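Local atomic coordinates of benzoylformate Decarboxylase (Polynucleobacter necessarius, PDB entry 4K9Q), a protein that binds thiamine diphosphate and magnesium and probably uses them to decarboxylate benzoylformate to benzaldehyde, as a member of the thiamine diphosphate enzyme family. Residues A[81-84]-A[85-89]; A[141-144]-A[145-149]; A[186-189]-A[190-194]. All blocks are in the same frame, centred on the assembly; numbering follows the deposited sequence.

Contact 1 of 3, residues A[81-84]-A[85-89]; sequences CLLT and AYQNK
The side-chain amide of N88 has one face turned to T84, with the T84 carbonyl oxygen above its centre, T84 O to N88 CG 3.2 Å, and the methyl of the same threonine on that same side, nearest the nitrogen, T84 CG2 to N88 ND2 3.7 Å. The geometry is too poor for ND2 to donate to that oxygen. Its polar ends turn elsewhere in the chain: ND2 donates to OD2 of D55 and OD1 accepts from the backbone N of A396. Cut back to an alanine, this position would probably leave the D55 carboxylate and the A396 N-H without these mates. The amide of Q87, one turn along from L83, likewise offers a face to a methyl, with CD2 of L83 lying 4.0 Å from Q87 CD; the two side chains run side by side. All this happens on the last turns of helix 79-88, in the N-terminal thiamine diphosphate domain, where K89 takes a positive phi (61°) and the chain turns back in a Schellman motif, K89 N to Y86 O 3.0 Å. Regular helical bonds precede it, including N88 N to T84 O at 2.8 Å. T84 has CG2 anti to its own N and OG1 beside it (chi1 -62°), which sends the methyl to N88 and the hydroxyl to the carbonyl of G80 and to OG of S397. That side chain is about 8 Å from the bound thiamine diphosphate and also touches W402. L83 and Q87 face a second subunit, packing on its G72 and I113 respectively.

Contact 2 of 3, residues A[141-144]-A[145-149]; sequences RAYA and TAMQQ
The carbonyl oxygen of R141 is gripped twice by T145: the hydroxyl donates to it, T145 OG1 to R141 O 2.8 Å, and so does the backbone amide, T145 N to R141 O 2.9 Å. The two donors arrive from opposite faces of the carbonyl plane, with OG1 tilted 33° out of it. This is the C-terminal end of helix 135-147, the helix of a beta-alpha-beta unit between the parallel strands 126-127 and 154-159; A142, T145 and A146 rest on V154 of the second strand. The T145 hydroxyl sits beside its own backbone N, the setting that swings it back toward the carbonyl one turn earlier. T145 OG1 in turn accepts from a water that takes the N-H of R141 NE, in the guanidinium plane, so this hydroxyl is both donor and acceptor. Stretched out straight as far as NE, R141 carries its guanidinium on to E107 of a fourth subunit, where NH2 makes a salt bridge.

Y143 and M147 form a Met-aromatic contact on another side of the helix. With CG beside its own backbone N (chi1 -74°), M147 lays that methylene over one face of the tyrosine ring, toward its rim, 3.9 Å from the centroid and 16° off the normal, a CH-pi contact. The bends beyond carry the sulfur and CE along the tyrosine, M147 SD standing farther off above that face, 5.2 Å from the ring centroid. Helical phi/psi ends at Q148, whose N still reaches A144 O at 3.3 Å while its amide bonds T302 and P299 of a third subunit. At the far end of the tyrosine, the methyl CE of M147 is 3.9 Å from Y143 OH.

Contact 3 of 3, residues A[186-189]-A[190-194]; sequences KVKE and FAQRI
F190 is pressed against the carbonyl of K186 one turn before it: ring atom CD1 of F190 is 3.2 Å from K186 O, and the backbone N of F190 donates to that oxygen at 2.8 Å. With CG beside its own N (chi1 -79°), the ring is brought back along the preceding turn, and it packs on L293 of strand 291-296. The next residue repeats the closeness on a smaller scale, for A191 CB lies 3.3 Å from V187 O, and V187 and A191 both touch L325. These buried side chains form the tight part of the contact.

The rest is held by charge and water. E189 is extended, and its OE1 receives K186 NZ on the syn lone pair in a salt bridge of 3.0 Å. Its other oxygen looks the opposite way along the helix, toward R193, but E189 OE2 and R193 NH1 are 4.4 Å apart, beyond a salt bridge. A water fills the step, donating to OE2 and accepting from NH1 in the plane of the guanidinium. R193, its chain bent at chi2 and chi3, spends that group mainly elsewhere, on D309 and T291 of the same chain. A second water ties E189 O to the side chain of Q192, donating to both oxygens. Outermost, K188 and Q192 are exposed, and Q192 meets the lysine's methylenes with NE2, K188 CE to Q192 NE2 3.4 Å, where the two side chains cross at a slant.

This division into a greasy inner stripe and a charged, wet outer one is that of an amphipathic helix, here 184-196, lying over strands 266-270 and 291-296 of the parallel sheet in the Rossmann-like central domain.

Along the chain the three contacts come in series, each within a single helix: 79-88, then 135-147, then 184-196. Contacts 1 and 2 both belong to the unit built on the parallel sheet of strands 40-43 to 126-127; their centres are about 15 Å apart and their nearest atoms about 6 Å, without touching. Contact 3 sits in the central domain, with its own parallel sheet, its centre about 32 Å from that of contact 1 and about 31 Å from that of contact 2. Contact 1 is the deepest, its centre about 8 Å from the chain centre, and close to the cofactor; the other two are remote from the cofactor and magnesium sites. All three also touch other subunits of the four-chain assembly, contact 3 only through K186.

Contact 1 of 3, residues A[81-84]-A[85-89]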
ATOM      1  N   CYS A  81     -11.905  12.542  -9.277  1.00  9.90           N
ATOM      2  CA  CYS A  81     -11.429  13.061 -10.546  1.00  9.04           C
ATOM      3  C   CYS A  81     -10.006  12.592 -10.879  1.00 10.35           C
ATOM      4  O   CYS A  81      -9.646  12.507 -12.041  1.00 11.27           O
ATOM      5  CB  CYS A  81     -11.586  14.579 -10.611  1.00 10.52           C
ATOM      6  SG  CYS A  81     -13.323  15.011 -10.915  1.00 13.60           S
ATOM      7  N   LEU A  82      -9.213  12.257  -9.869  1.00 10.33           N
ATOM      8  CA  LEU A  82      -7.884  11.723 -10.137  1.00  9.84           C
ATOM      9  C   LEU A  82      -7.996  10.308 -10.735  1.00 10.17           C
ATOM     10  O   LEU A  82      -7.320   9.983 -11.700  1.00  8.88           O
ATOM     11  CB  LEU A  82      -7.035  11.735  -8.867  1.00 10.04           C
ATOM     12  CG  LEU A  82      -5.611  11.202  -9.038  1.00 11.89           C
ATOM     13  CD1 LEU A  82      -4.910  11.899 -10.190  1.00 10.87           C
ATOM     14  CD2 LEU A  82      -4.836  11.406  -7.737  1.00 13.97           C
ATOM     15  N   LEU A  83      -8.874   9.478 -10.169  1.00  9.90           N
ATOM     16  CA  LEU A  83      -9.181   8.183 -10.767  1.00 11.81           C
ATOM     17  C   LEU A  83      -9.518   8.393 -12.244  1.00 10.74           C
ATOM     18  O   LEU A  83      -9.015   7.696 -13.124  1.00 10.21           O
ATOM     19  CB  LEU A  83     -10.350   7.522 -10.018  1.00 10.09           C
ATOM     20  CG  LEU A  83     -10.876   6.137 -10.410  1.00 12.10           C
ATOM     21  CD1 LEU A  83     -11.720   5.549  -9.284  1.00 12.22           C
ATOM     22  CD2 LEU A  83     -11.702   6.201 -11.689  1.00 14.00           C
ATOM     23  N   THR A  84     -10.356   9.384 -12.529  1.00  8.70           N
ATOM     24  CA  THR A  84     -10.775   9.617 -13.903  1.00  8.96           C
ATOM     25  C   THR A  84      -9.609  10.081 -14.792  1.00  9.95           C
ATOM     26  O   THR A  84      -9.463   9.618 -15.927  1.00  9.33           O
ATOM     27  CB  THR A  84     -11.947  10.597 -13.944  1.00 10.15           C
ATOM     28  OG1 THR A  84     -13.053  10.019 -13.231  1.00 10.62           O
ATOM     29  CG2 THR A  84     -12.349  10.911 -15.388  1.00 11.50           C
ATOM     30  N   ALA A  85      -8.766  10.972 -14.274  1.00  8.22           N
ATOM     31  CA  ALA A  85      -7.576  11.395 -15.030  1.00  9.73           C
ATOM     32  C   ALA A  85      -6.681  10.194 -15.362  1.00  9.88           C
ATOM     33  O   ALA A  85      -6.124  10.096 -16.456  1.00  9.28           O
ATOM     34  CB  ALA A  85      -6.791  12.438 -14.250  1.00  9.63           C
ATOM     35  N   TYR A  86      -6.543   9.275 -14.410  1.00  9.70           N
ATOM     36  CA  TYR A  86      -5.747   8.076 -14.618  1.00  9.79           C
ATOM     37  C   TYR A  86      -6.336   7.239 -15.758  1.00  9.89           C
ATOM     38  O   TYR A  86      -5.611   6.803 -16.651  1.00 11.07           O
ATOM     39  CB  TYR A  86      -5.694   7.253 -13.322  1.00  8.68           C
ATOM     40  CG  TYR A  86      -4.777   6.063 -13.375  1.00 10.24           C
ATOM     41  CD1 TYR A  86      -5.248   4.821 -13.800  1.00 11.46           C
ATOM     42  CD2 TYR A  86      -3.437   6.175 -12.984  1.00  9.90           C
ATOM     43  CE1 TYR A  86      -4.403   3.709 -13.838  1.00 13.22           C
ATOM     44  CE2 TYR A  86      -2.589   5.071 -13.027  1.00 12.69           C
ATOM     45  CZ  TYR A  86      -3.079   3.850 -13.450  1.00 14.71           C
ATOM     46  OH  TYR A  86      -2.245   2.758 -13.487  1.00 13.69           O
ATOM     47  N   GLN A  87      -7.647   7.018 -15.741  1.00 10.77           N
ATOM     48  CA  GLN A  87      -8.266   6.194 -16.780  1.00  9.38           C
ATOM     49  C   GLN A  87      -8.335   6.910 -18.140  1.00 10.67           C
ATOM     50  O   GLN A  87      -8.336   6.262 -19.183  1.00 10.90           O
ATOM     51  CB  GLN A  87      -9.632   5.653 -16.313  1.00 10.10           C
ATOM     52  CG  GLN A  87      -9.473   4.736 -15.089  1.00 13.06           C
ATOM     53  CD  GLN A  87     -10.690   3.901 -14.772  1.00 14.58           C
ATOM     54  OE1 GLN A  87     -11.823   4.334 -14.970  1.00 13.28           O
ATOM     55  NE2 GLN A  87     -10.460   2.685 -14.265  1.00 15.54           N
ATOM     56  N   ASN A  88      -8.352   8.242 -18.111  1.00 10.09           N
ATOM     57  CA  ASN A  88      -8.265   9.078 -19.322  1.00  9.47           C
ATOM     58  C   ASN A  88      -6.845   9.055 -19.909  1.00 10.82           C
ATOM     59  O   ASN A  88      -6.628   9.502 -21.045  1.00 10.56           O
ATOM     60  CB  ASN A  88      -8.590  10.541 -18.993  1.00  8.95           C
ATOM     61  CG  ASN A  88     -10.082  10.816 -18.843  1.00 11.76           C
ATOM     62  OD1 ASN A  88     -10.937  10.009 -19.232  1.00 11.59           O
ATOM     63  ND2 ASN A  88     -10.401  11.983 -18.284  1.00 12.65           N
ATOM     64  N   LYS A  89      -5.888   8.576 -19.114  1.00  9.31           N
ATOM     65  CA  LYS A  89      -4.461   8.601 -19.470  1.00 11.19           C
ATOM     66  C   LYS A  89      -3.916  10.015 -19.676  1.00 11.47           C
ATOM     67  O   LYS A  89      -3.142  10.281 -20.602  1.00 12.18           O
ATOM     68  CB  LYS A  89      -4.180   7.699 -20.674  1.00 12.42           C
ATOM     69  CG  LYS A  89      -4.314   6.217 -20.313  1.00 15.46           C
ATOM     70  CD  LYS A  89      -3.893   5.281 -21.435  1.00 18.21           C
ATOM     71  CE  LYS A  89      -4.924   5.225 -22.555  1.00 16.37           C
ATOM     72  NZ  LYS A  89      -4.770   3.936 -23.308  1.00 16.28           N
TER

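Contact 2 of 3, residues A[141-144]-A[145-149]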
ATOM      1  N   ARG A 141      11.388  14.019 -12.909  1.00  9.66           N
ATOM      2  CA  ARG A 141      10.973  12.614 -12.898  1.00 11.90           C
ATOM      3  C   ARG A 141       9.453  12.512 -13.001  1.00 12.18           C
ATOM      4  O   ARG A 141       8.928  11.608 -13.642  1.00 11.16           O
ATOM      5  CB  ARG A 141      11.482  11.903 -11.641  1.00 11.10           C
ATOM      6  CG  ARG A 141      11.089  10.425 -11.553  1.00 11.52           C
ATOM      7  CD  ARG A 141      11.891   9.690 -10.477  1.00 13.62           C
ATOM      8  NE  ARG A 141      11.360   8.342 -10.302  1.00 13.04           N
ATOM      9  CZ  ARG A 141      11.647   7.531  -9.289  1.00 13.25           C
ATOM     10  NH1 ARG A 141      12.498   7.896  -8.335  1.00 12.81           N
ATOM     11  NH2 ARG A 141      11.084   6.329  -9.245  1.00 14.63           N
ATOM     12  N   ALA A 142       8.746  13.443 -12.362  1.00 11.22           N
ATOM     13  CA  ALA A 142       7.282  13.481 -12.459  1.00 10.60           C
ATOM     14  C   ALA A 142       6.838  13.670 -13.918  1.00  9.96           C
ATOM     15  O   ALA A 142       5.998  12.919 -14.426  1.00 10.91           O
ATOM     16  CB  ALA A 142       6.706  14.592 -11.562  1.00  9.96           C
ATOM     17  N   TYR A 143       7.422  14.658 -14.591  1.00  8.68           N
ATOM     18  CA  TYR A 143       7.119  14.918 -15.992  1.00 10.32           C
ATOM     19  C   TYR A 143       7.429  13.695 -16.860  1.00 11.88           C
ATOM     20  O   TYR A 143       6.608  13.286 -17.683  1.00 12.58           O
ATOM     21  CB  TYR A 143       7.927  16.129 -16.489  1.00 12.32           C
ATOM     22  CG  TYR A 143       7.711  16.478 -17.949  1.00 11.30           C
ATOM     23  CD1 TYR A 143       8.314  15.742 -18.963  1.00 14.16           C
ATOM     24  CD2 TYR A 143       6.927  17.569 -18.314  1.00 13.63           C
ATOM     25  CE1 TYR A 143       8.122  16.061 -20.292  1.00 14.10           C
ATOM     26  CE2 TYR A 143       6.727  17.893 -19.643  1.00 14.08           C
ATOM     27  CZ  TYR A 143       7.328  17.132 -20.631  1.00 15.80           C
ATOM     28  OH  TYR A 143       7.131  17.469 -21.956  1.00 17.38           O
ATOM     29  N   ALA A 144       8.619  13.128 -16.670  1.00 11.36           N
ATOM     30  CA  ALA A 144       9.063  11.972 -17.450  1.00 12.64           C
ATOM     31  C   ALA A 144       8.126  10.793 -17.265  1.00 12.43           C
ATOM     32  O   ALA A 144       7.740  10.133 -18.230  1.00 16.14           O
ATOM     33  CB  ALA A 144      10.472  11.581 -17.064  1.00 11.27           C
ATOM     34  N   THR A 145       7.753  10.529 -16.018  1.00  9.78           N
ATOM     35  CA  THR A 145       6.877   9.396 -15.724  1.00 11.74           C
ATOM     36  C   THR A 145       5.502   9.590 -16.356  1.00 11.35           C
ATOM     37  O   THR A 145       4.929   8.666 -16.945  1.00 13.34           O
ATOM     38  CB  THR A 145       6.729   9.193 -14.218  1.00 13.50           C
ATOM     39  OG1 THR A 145       8.026   8.975 -13.636  1.00 13.76           O
ATOM     40  CG2 THR A 145       5.815   8.004 -13.927  1.00 12.49           C
ATOM     41  N   ALA A 146       4.972  10.800 -16.240  1.00 12.07           N
ATOM     42  CA  ALA A 146       3.639  11.100 -16.749  1.00  9.93           C
ATOM     43  C   ALA A 146       3.565  11.032 -18.274  1.00 13.14           C
ATOM     44  O   ALA A 146       2.558  10.589 -18.829  1.00 11.26           O
ATOM     45  CB  ALA A 146       3.183  12.481 -16.264  1.00 11.48           C
ATOM     46  N   MET A 147       4.628  11.476 -18.945  1.00 11.51           N
ATOM     47  CA  MET A 147       4.594  11.670 -20.391  1.00 11.51           C
ATOM     48  C   MET A 147       4.952  10.440 -21.233  1.00 12.92           C
ATOM     49  O   MET A 147       4.661  10.399 -22.435  1.00 12.89           O
ATOM     50  CB  MET A 147       5.471  12.860 -20.775  1.00 12.38           C
ATOM     51  CG  MET A 147       4.808  14.194 -20.392  1.00 12.41           C
ATOM     52  SD  MET A 147       3.335  14.540 -21.364  1.00 15.91           S
ATOM     53  CE  MET A 147       4.072  15.186 -22.866  1.00 21.86           C
ATOM     54  N   GLN A 148       5.587   9.448 -20.613  1.00 11.25           N
ATOM     55  CA  GLN A 148       5.849   8.186 -21.297  1.00 10.67           C
ATOM     56  C   GLN A 148       4.593   7.333 -21.380  1.00 13.64           C
ATOM     57  O   GLN A 148       3.760   7.323 -20.471  1.00 12.76           O
ATOM     58  CB  GLN A 148       6.989   7.430 -20.607  1.00 10.70           C
ATOM     59  CG  GLN A 148       8.276   8.225 -20.646  1.00 12.47           C
ATOM     60  CD  GLN A 148       9.435   7.535 -19.964  1.00 12.23           C
ATOM     61  OE1 GLN A 148      10.564   7.588 -20.453  1.00 14.03           O
ATOM     62  NE2 GLN A 148       9.173   6.884 -18.831  1.00 12.16           N
ATOM     63  N   GLN A 149       4.448   6.638 -22.496  1.00 13.15           N
ATOM     64  CA  GLN A 149       3.253   5.841 -22.753  1.00 14.36           C
ATOM     65  C   GLN A 149       3.238   4.621 -21.831  1.00 15.62           C
ATOM     66  O   GLN A 149       4.287   4.032 -21.569  1.00 15.56           O
ATOM     67  CB  GLN A 149       3.288   5.400 -24.213  1.00 18.00           C
ATOM     68  CG  GLN A 149       1.951   5.136 -24.831  1.00 17.99           C
ATOM     69  CD  GLN A 149       2.017   5.189 -26.338  1.00 16.17           C
ATOM     70  OE1 GLN A 149       2.676   4.360 -26.966  1.00 15.04           O
ATOM     71  NE2 GLN A 149       1.343   6.176 -26.931  1.00 15.51           N
TER
HETATM   72  O   HOH W   1       9.306   7.087 -11.942  1.00 15.94           O

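Contact 3 of 3, residues A[186-189]-A[190-194]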
ATOM      1  N   LYS A 186       4.881  -8.904 -34.624  1.00 16.50           N
ATOM      2  CA  LYS A 186       3.464  -8.962 -34.294  1.00 15.15           C
ATOM      3  C   LYS A 186       2.632  -8.224 -35.339  1.00 14.58           C
ATOM      4  O   LYS A 186       1.520  -8.647 -35.668  1.00 16.94           O
ATOM      5  CB  LYS A 186       3.228  -8.414 -32.881  1.00 14.99           C
ATOM      6  CG  LYS A 186       3.648  -9.376 -31.782  1.00 19.39           C
ATOM      7  CD  LYS A 186       2.632 -10.497 -31.669  1.00 20.38           C
ATOM      8  CE  LYS A 186       3.043 -11.561 -30.674  1.00 25.47           C
ATOM      9  NZ  LYS A 186       2.038 -12.661 -30.668  1.00 24.01           N
ATOM     10  N   VAL A 187       3.162  -7.125 -35.873  1.00 19.27           N
ATOM     11  CA  VAL A 187       2.472  -6.435 -36.959  1.00 15.40           C
ATOM     12  C   VAL A 187       2.310  -7.399 -38.135  1.00 17.18           C
ATOM     13  O   VAL A 187       1.240  -7.482 -38.739  1.00 17.73           O
ATOM     14  CB  VAL A 187       3.224  -5.187 -37.449  1.00 16.70           C
ATOM     15  CG1 VAL A 187       2.470  -4.535 -38.600  1.00 17.57           C
ATOM     16  CG2 VAL A 187       3.418  -4.189 -36.315  1.00 16.00           C
ATOM     17  N   LYS A 188       3.382  -8.119 -38.457  1.00 18.42           N
ATOM     18  CA  LYS A 188       3.347  -9.085 -39.554  1.00 19.45           C
ATOM     19  C   LYS A 188       2.312 -10.179 -39.293  1.00 18.28           C
ATOM     20  O   LYS A 188       1.506 -10.510 -40.163  1.00 18.12           O
ATOM     21  CB  LYS A 188       4.732  -9.706 -39.756  1.00 19.97           C
ATOM     22  CG  LYS A 188       4.815 -10.643 -40.946  1.00 30.28           C
ATOM     23  CD  LYS A 188       6.250 -11.119 -41.179  1.00 42.86           C
ATOM     24  CE  LYS A 188       6.324 -12.137 -42.318  1.00 55.56           C
ATOM     25  NZ  LYS A 188       7.714 -12.646 -42.551  1.00 54.65           N
ATOM     26  N   GLU A 189       2.337 -10.730 -38.085  1.00 17.52           N
ATOM     27  CA  GLU A 189       1.368 -11.742 -37.684  1.00 17.57           C
ATOM     28  C   GLU A 189      -0.067 -11.217 -37.798  1.00 17.88           C
ATOM     29  O   GLU A 189      -0.947 -11.883 -38.353  1.00 17.57           O
ATOM     30  CB  GLU A 189       1.654 -12.193 -36.251  1.00 18.58           C
ATOM     31  CG  GLU A 189       0.672 -13.238 -35.730  1.00 20.68           C
ATOM     32  CD  GLU A 189       0.785 -13.455 -34.232  1.00 26.33           C
ATOM     33  OE1 GLU A 189       1.835 -13.091 -33.648  1.00 26.83           O
ATOM     34  OE2 GLU A 189      -0.182 -13.984 -33.638  1.00 27.68           O
ATOM     35  N   PHE A 190      -0.308 -10.017 -37.274  1.00 14.00           N
ATOM     36  CA  PHE A 190      -1.654  -9.450 -37.317  1.00 16.08           C
ATOM     37  C   PHE A 190      -2.099  -9.178 -38.756  1.00 16.65           C
ATOM     38  O   PHE A 190      -3.245  -9.444 -39.124  1.00 14.94           O
ATOM     39  CB  PHE A 190      -1.740  -8.166 -36.483  1.00 16.46           C
ATOM     40  CG  PHE A 190      -1.853  -8.401 -34.997  1.00 14.36           C
ATOM     41  CD1 PHE A 190      -1.339  -9.546 -34.411  1.00 19.98           C
ATOM     42  CD2 PHE A 190      -2.484  -7.459 -34.185  1.00 18.51           C
ATOM     43  CE1 PHE A 190      -1.446  -9.755 -33.046  1.00 20.01           C
ATOM     44  CE2 PHE A 190      -2.595  -7.666 -32.822  1.00 16.21           C
ATOM     45  CZ  PHE A 190      -2.090  -8.812 -32.253  1.00 12.84           C
ATOM     46  N   ALA A 191      -1.186  -8.653 -39.571  1.00 15.91           N
ATOM     47  CA  ALA A 191      -1.495  -8.370 -40.973  1.00 18.47           C
ATOM     48  C   ALA A 191      -1.864  -9.654 -41.711  1.00 21.59           C
ATOM     49  O   ALA A 191      -2.802  -9.676 -42.506  1.00 19.29           O
ATOM     50  CB  ALA A 191      -0.318  -7.682 -41.646  1.00 19.06           C
ATOM     51  N   GLN A 192      -1.135 -10.727 -41.431  1.00 19.19           N
ATOM     52  CA  GLN A 192      -1.432 -12.019 -42.045  1.00 23.33           C
ATOM     53  C   GLN A 192      -2.842 -12.489 -41.688  1.00 21.23           C
ATOM     54  O   GLN A 192      -3.585 -12.968 -42.550  1.00 19.74           O
ATOM     55  CB  GLN A 192      -0.406 -13.068 -41.625  1.00 26.50           C
ATOM     56  CG  GLN A 192       0.979 -12.857 -42.219  1.00 32.30           C
ATOM     57  CD  GLN A 192       2.029 -13.780 -41.611  0.70 33.56           C
ATOM     58  OE1 GLN A 192       1.735 -14.588 -40.729  0.70 36.73           O
ATOM     59  NE2 GLN A 192       3.264 -13.658 -42.087  0.70 40.63           N
ATOM     60  N   ARG A 193      -3.208 -12.363 -40.413  1.00 18.40           N
ATOM     61  CA  ARG A 193      -4.551 -12.748 -39.970  1.00 21.01           C
ATOM     62  C   ARG A 193      -5.595 -11.926 -40.703  1.00 18.36           C
ATOM     63  O   ARG A 193      -6.594 -12.455 -41.189  1.00 20.50           O
ATOM     64  CB  ARG A 193      -4.706 -12.563 -38.457  1.00 18.80           C
ATOM     65  CG  ARG A 193      -3.838 -13.489 -37.627  1.00 18.69           C
ATOM     66  CD  ARG A 193      -4.549 -14.791 -37.326  1.00 22.26           C
ATOM     67  NE  ARG A 193      -5.722 -14.590 -36.474  1.00 24.68           N
ATOM     68  CZ  ARG A 193      -5.667 -14.437 -35.153  1.00 23.64           C
ATOM     69  NH1 ARG A 193      -4.494 -14.454 -34.531  1.00 21.44           N
ATOM     70  NH2 ARG A 193      -6.783 -14.258 -34.455  1.00 24.45           N
ATOM     71  N   ILE A 194      -5.361 -10.621 -40.786  1.00 17.79           N
ATOM     72  CA  ILE A 194      -6.327  -9.727 -41.415  1.00 15.96           C
ATOM     73  C   ILE A 194      -6.488 -10.048 -42.903  1.00 20.11           C
ATOM     74  O   ILE A 194      -7.603 -10.137 -43.414  1.00 20.95           O
ATOM     75  CB  ILE A 194      -5.931  -8.250 -41.230  1.00 16.40           C
ATOM     76  CG1 ILE A 194      -6.029  -7.873 -39.749  1.00 17.16           C
ATOM     77  CG2 ILE A 194      -6.820  -7.354 -42.072  1.00 18.37           C
ATOM     78  CD1 ILE A 194      -5.409  -6.527 -39.419  1.00 17.38           C
TER
HETATM   79  O   HOH W   2      -1.784 -15.350 -35.192  1.00 26.26           O
HETATM   80  O   HOH W   3      -0.503 -14.678 -38.689  1.00 30.84           O